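Local coordinates for IclR transcriptional regulator (Thermotoga maritima, PDB 1MKM), which probably binds DNA as a winged helix-turn-helix transcription factor of the IclR family, most likely acting as a repressor, and binds zinc, at residues I83-D86 / H87-I91; E179-R182 / K183-Y186. All blocks are in the same frame, centred on the assembly; numbering follows the deposited sequence.

Both contacts are local and lie in the GAF-like C-terminal region, contact 1 between successive turns of a helix, contact 2 between the last turn of a helix and the residues that leave it. Contact 1 lies within helix 79-93 and is partly buried, its apolar side turned to the strands; contact 2 is a surface contact at the end of helix 171-184, where the chain turns off toward strand 187-190. Their centres are 23 Å apart and their nearest atoms about 12 Å. Helix 226-246 is a shared neighbour, met by Ile83, His87 and Ile91 in one and by Tyr186 in the other. Contact 1 adds a methyl-imidazole contact to ordinary helical bonds; contact 2 combines a glycine-marked helix end with a guanidinium bent back beside the preceding turn.

Contact 1: I83-D86 / H87-I91; sequences IAHD and HLVDI
His85 sends CG anti to its backbone N (chi1 -171°), while Val89, one turn on, holds CG2 anti to the carbonyl carbon and beside its own N; these two torsions bring the methyl over one face of the imidazole. The result is a CH-pi contact, with Val89 CG2 3.9 Å from the centroid of the His85 ring and 29° off the ring normal. The methyl is shifted toward one nitrogen, His85 NE2 lying 3.5 Å from Val89 CG2. The other ring nitrogen, ND1, is hydrogen-bonded to Asp113 OD2, which helps to fix the ring's rotation. The backbone is tied by the usual helical bonds: Val89 N to His85 O at 3.1 Å and Asp90 N to Asp86 O at 2.8 Å. Ala84 O accepts Leu88 N at 3.2 Å and, weakly, His87 N. Leu88 extends CD1 to within 3.9 Å of His85 CA. The His87 ring has Ala84 O at its edge, and its buried ND1 has no polar partner in the model. Leu88 packs on strands 98-105 and 108-115, and Val89 on Val115; His87 instead meets Lys239 and Glu242 of helix 226-246, and Asp90 forms salt bridges with Lys239 and Arg94.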
loop_
_atom_site.group_PDB
_atom_site.type_symbol
_atom_site.label_atom_id
_atom_site.label_comp_id
_atom_site.label_asym_id
_atom_site.label_seq_id
_atom_site.Cartn_x
_atom_site.Cartn_y
_atom_site.Cartn_z
ATOM N N ILE B 83 -30.872 8.989 7.369
ATOM C CA ILE B 83 -31.577 8.952 8.638
ATOM C C ILE B 83 -31.075 7.787 9.489
ATOM O O ILE B 83 -31.138 7.824 10.721
ATOM C CB ILE B 83 -33.084 8.783 8.402
ATOM C CG1 ILE B 83 -33.715 10.132 8.091
ATOM C CG2 ILE B 83 -33.758 8.153 9.605
ATOM C CD1 ILE B 83 -35.203 10.044 7.922
ATOM N N ALA B 84 -30.549 6.762 8.830
ATOM C CA ALA B 84 -30.090 5.582 9.538
ATOM C C ALA B 84 -28.580 5.361 9.613
ATOM O O ALA B 84 -28.064 4.928 10.645
ATOM C CB ALA B 84 -30.775 4.341 8.934
ATOM N N HIS B 85 -27.863 5.674 8.542
ATOM C CA HIS B 85 -26.431 5.415 8.531
ATOM C C HIS B 85 -25.661 5.401 9.850
ATOM O O HIS B 85 -24.903 4.462 10.093
ATOM C CB HIS B 85 -25.683 6.340 7.584
ATOM C CG HIS B 85 -24.252 5.941 7.411
ATOM N ND1 HIS B 85 -23.884 4.762 6.797
ATOM C CD2 HIS B 85 -23.107 6.499 7.866
ATOM C CE1 HIS B 85 -22.576 4.607 6.886
ATOM N NE2 HIS B 85 -22.080 5.648 7.531
ATOM N N ASP B 86 -25.825 6.412 10.699
ATOM C CA ASP B 86 -25.075 6.429 11.953
ATOM C C ASP B 86 -25.541 5.398 12.965
ATOM O O ASP B 86 -24.730 4.810 13.691
ATOM C CB ASP B 86 -25.077 7.827 12.571
ATOM C CG ASP B 86 -24.249 8.805 11.765
ATOM O OD1 ASP B 86 -23.222 8.375 11.209
ATOM O OD2 ASP B 86 -24.609 9.997 11.684
ATOM N N HIS B 87 -26.843 5.167 13.025
ATOM C CA HIS B 87 -27.354 4.166 13.940
ATOM C C HIS B 87 -26.761 2.834 13.529
ATOM O O HIS B 87 -26.534 1.965 14.357
ATOM C CB HIS B 87 -28.875 4.119 13.881
ATOM C CG HIS B 87 -29.521 5.352 14.424
ATOM N ND1 HIS B 87 -29.297 6.604 13.892
ATOM C CD2 HIS B 87 -30.368 5.531 15.465
ATOM C CE1 HIS B 87 -29.979 7.501 14.580
ATOM N NE2 HIS B 87 -30.638 6.876 15.540
ATOM N N LEU B 88 -26.494 2.688 12.237
ATOM C CA LEU B 88 -25.911 1.457 11.723
ATOM C C LEU B 88 -24.467 1.354 12.191
ATOM O O LEU B 88 -24.040 0.314 12.681
ATOM C CB LEU B 88 -25.985 1.431 10.195
ATOM C CG LEU B 88 -27.388 1.576 9.589
ATOM C CD1 LEU B 88 -27.271 1.644 8.068
ATOM C CD2 LEU B 88 -28.292 0.402 10.002
ATOM N N VAL B 89 -23.718 2.442 12.048
ATOM C CA VAL B 89 -22.327 2.452 12.479
ATOM C C VAL B 89 -22.291 2.160 13.982
ATOM O O VAL B 89 -21.408 1.448 14.466
ATOM C CB VAL B 89 -21.650 3.823 12.190
ATOM C CG1 VAL B 89 -20.202 3.794 12.624
ATOM C CG2 VAL B 89 -21.730 4.145 10.696
ATOM N N ASP B 90 -23.269 2.685 14.715
ATOM C CA ASP B 90 -23.304 2.446 16.147
ATOM C C ASP B 90 -23.605 0.970 16.440
ATOM O O ASP B 90 -22.957 0.356 17.302
ATOM C CB ASP B 90 -24.334 3.370 16.809
ATOM C CG ASP B 90 -24.311 3.294 18.344
ATOM O OD1 ASP B 90 -23.227 3.128 18.957
ATOM O OD2 ASP B 90 -25.399 3.422 18.935
ATOM N N ILE B 91 -24.563 0.399 15.711
ATOM C CA ILE B 91 -24.919 -1.002 15.899
ATOM C C ILE B 91 -23.699 -1.872 15.648
ATOM O O ILE B 91 -23.525 -2.899 16.295
ATOM C CB ILE B 91 -26.046 -1.450 14.936
ATOM C CG1 ILE B 91 -27.301 -0.603 15.165
ATOM C CG2 ILE B 91 -26.355 -2.933 15.156
ATOM C CD1 ILE B 91 -28.441 -0.927 14.236
#

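Contact 2: E179-R182 / K183-Y186; sequences EKIR and KRGY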
loop_
_atom_site.group_PDB
_atom_site.type_symbol
_atom_site.label_atom_id
_atom_site.label_comp_id
_atom_site.label_asym_id
_atom_site.label_seq_id
_atom_site.Cartn_x
_atom_site.Cartn_y
_atom_site.Cartn_z
ATOM N N GLU B 179 -45.702 -14.944 11.397
ATOM C CA GLU B 179 -46.459 -14.543 12.573
ATOM C C GLU B 179 -45.579 -14.602 13.816
ATOM O O GLU B 179 -45.636 -13.714 14.672
ATOM C CB GLU B 179 -47.689 -15.435 12.735
ATOM C CG GLU B 179 -48.842 -14.743 13.437
ATOM C CD GLU B 179 -50.154 -15.466 13.236
ATOM O OE1 GLU B 179 -50.266 -16.628 13.681
ATOM O OE2 GLU B 179 -51.071 -14.875 12.625
ATOM N N LYS B 180 -44.764 -15.650 13.911
ATOM C CA LYS B 180 -43.854 -15.797 15.040
ATOM C C LYS B 180 -43.060 -14.498 15.095
ATOM O O LYS B 180 -42.810 -13.936 16.162
ATOM C CB LYS B 180 -42.874 -16.949 14.804
ATOM C CG LYS B 180 -43.450 -18.179 14.132
ATOM C CD LYS B 180 -42.390 -19.275 14.094
ATOM C CE LYS B 180 -42.750 -20.418 13.163
ATOM N NZ LYS B 180 -41.608 -21.370 13.062
ATOM N N ILE B 181 -42.668 -14.034 13.916
ATOM C CA ILE B 181 -41.899 -12.809 13.789
ATOM C C ILE B 181 -42.720 -11.633 14.298
ATOM O O ILE B 181 -42.206 -10.777 15.022
ATOM C CB ILE B 181 -41.481 -12.590 12.321
ATOM C CG1 ILE B 181 -40.596 -13.756 11.871
ATOM C CG2 ILE B 181 -40.738 -11.277 12.173
ATOM C CD1 ILE B 181 -40.343 -13.802 10.384
ATOM N N ARG B 182 -43.998 -11.593 13.931
ATOM C CA ARG B 182 -44.868 -10.518 14.390
ATOM C C ARG B 182 -44.863 -10.592 15.914
ATOM O O ARG B 182 -44.867 -9.568 16.605
ATOM C CB ARG B 182 -46.290 -10.717 13.865
ATOM C CG ARG B 182 -46.368 -10.976 12.367
ATOM C CD ARG B 182 -47.815 -11.169 11.907
ATOM N NE ARG B 182 -47.901 -11.505 10.486
ATOM C CZ ARG B 182 -49.041 -11.686 9.829
ATOM N NH1 ARG B 182 -50.198 -11.564 10.466
ATOM N NH2 ARG B 182 -49.026 -11.990 8.537
ATOM N N LYS B 183 -44.843 -11.823 16.423
ATOM C CA LYS B 183 -44.819 -12.081 17.860
ATOM C C LYS B 183 -43.576 -11.471 18.504
ATOM O O LYS B 183 -43.664 -10.449 19.191
ATOM C CB LYS B 183 -44.862 -13.597 18.116
ATOM C CG LYS B 183 -44.500 -14.048 19.537
ATOM C CD LYS B 183 -45.329 -13.343 20.612
ATOM C CE LYS B 183 -45.351 -14.127 21.928
ATOM N NZ LYS B 183 -43.999 -14.451 22.472
ATOM N N ARG B 184 -42.421 -12.093 18.274
ATOM C CA ARG B 184 -41.170 -11.607 18.840
ATOM C C ARG B 184 -40.948 -10.138 18.508
ATOM O O ARG B 184 -40.536 -9.348 19.365
ATOM C CB ARG B 184 -39.992 -12.432 18.318
ATOM C CG ARG B 184 -40.037 -13.901 18.710
ATOM C CD ARG B 184 -38.710 -14.591 18.421
ATOM N NE ARG B 184 -38.335 -14.493 17.015
ATOM C CZ ARG B 184 -39.066 -14.970 16.013
ATOM N NH1 ARG B 184 -40.217 -15.582 16.263
ATOM N NH2 ARG B 184 -38.647 -14.837 14.759
ATOM N N GLY B 185 -41.241 -9.780 17.260
ATOM C CA GLY B 185 -41.058 -8.415 16.806
ATOM C C GLY B 185 -39.817 -8.320 15.936
ATOM O O GLY B 185 -39.377 -7.229 15.587
ATOM N N TYR B 186 -39.245 -9.473 15.597
ATOM C CA TYR B 186 -38.051 -9.548 14.760
ATOM C C TYR B 186 -37.932 -10.938 14.139
ATOM O O TYR B 186 -38.695 -11.840 14.484
ATOM C CB TYR B 186 -36.788 -9.256 15.579
ATOM C CG TYR B 186 -36.572 -10.201 16.738
ATOM C CD1 TYR B 186 -37.082 -9.908 18.008
ATOM C CD2 TYR B 186 -35.874 -11.396 16.565
ATOM C CE1 TYR B 186 -36.901 -10.782 19.077
ATOM C CE2 TYR B 186 -35.688 -12.278 17.624
ATOM C CZ TYR B 186 -36.204 -11.964 18.878
ATOM O OH TYR B 186 -36.020 -12.828 19.928
#
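Lys183 and Ile181 lose the most surface to this contact. Lys183 N bonds to Glu179 O at 2.7 Å, whereas the Lys183 chain, bent at chi2 and chi4, carries the amino group away from the preceding turn. Ile181 CG2, anti to the backbone N, comes to 3.1 Å from Tyr186 O, and the same oxygen receives a CA-H...O contact from Ile181 CA at 3.4 Å. Ile181 O accepts Gly185 N at 2.6 Å. This is a helix C-terminus closed by glycine: Gly185 has a phi of 104°, and at its backbone angles a CB would jam against the carbonyl oxygen of Arg184. The chain then runs into strand 187-190, which carries Asp189, a residue that binds zinc in this protein, though no zinc is bound through it in this chain. Arg184, bent at chi3 (-58°), brings its guanidinium back beside the earlier turn. Arg184 NH2 lies 3.6 Å from Ile181 CG1, and Lys180 CB sits in plane at the guanidinium edge, 3.3 Å from Arg184 NH1. With an alanine in place of Arg184, Ile181 CG1 and Lys180 CB would probably lose the guanidinium packed against them. Arg184 CB rests over one face of the Tyr186 ring, 3.6 Å above its plane and offset toward the rim, while Tyr186 also touches Glu230 and Ser233 of helix 226-246.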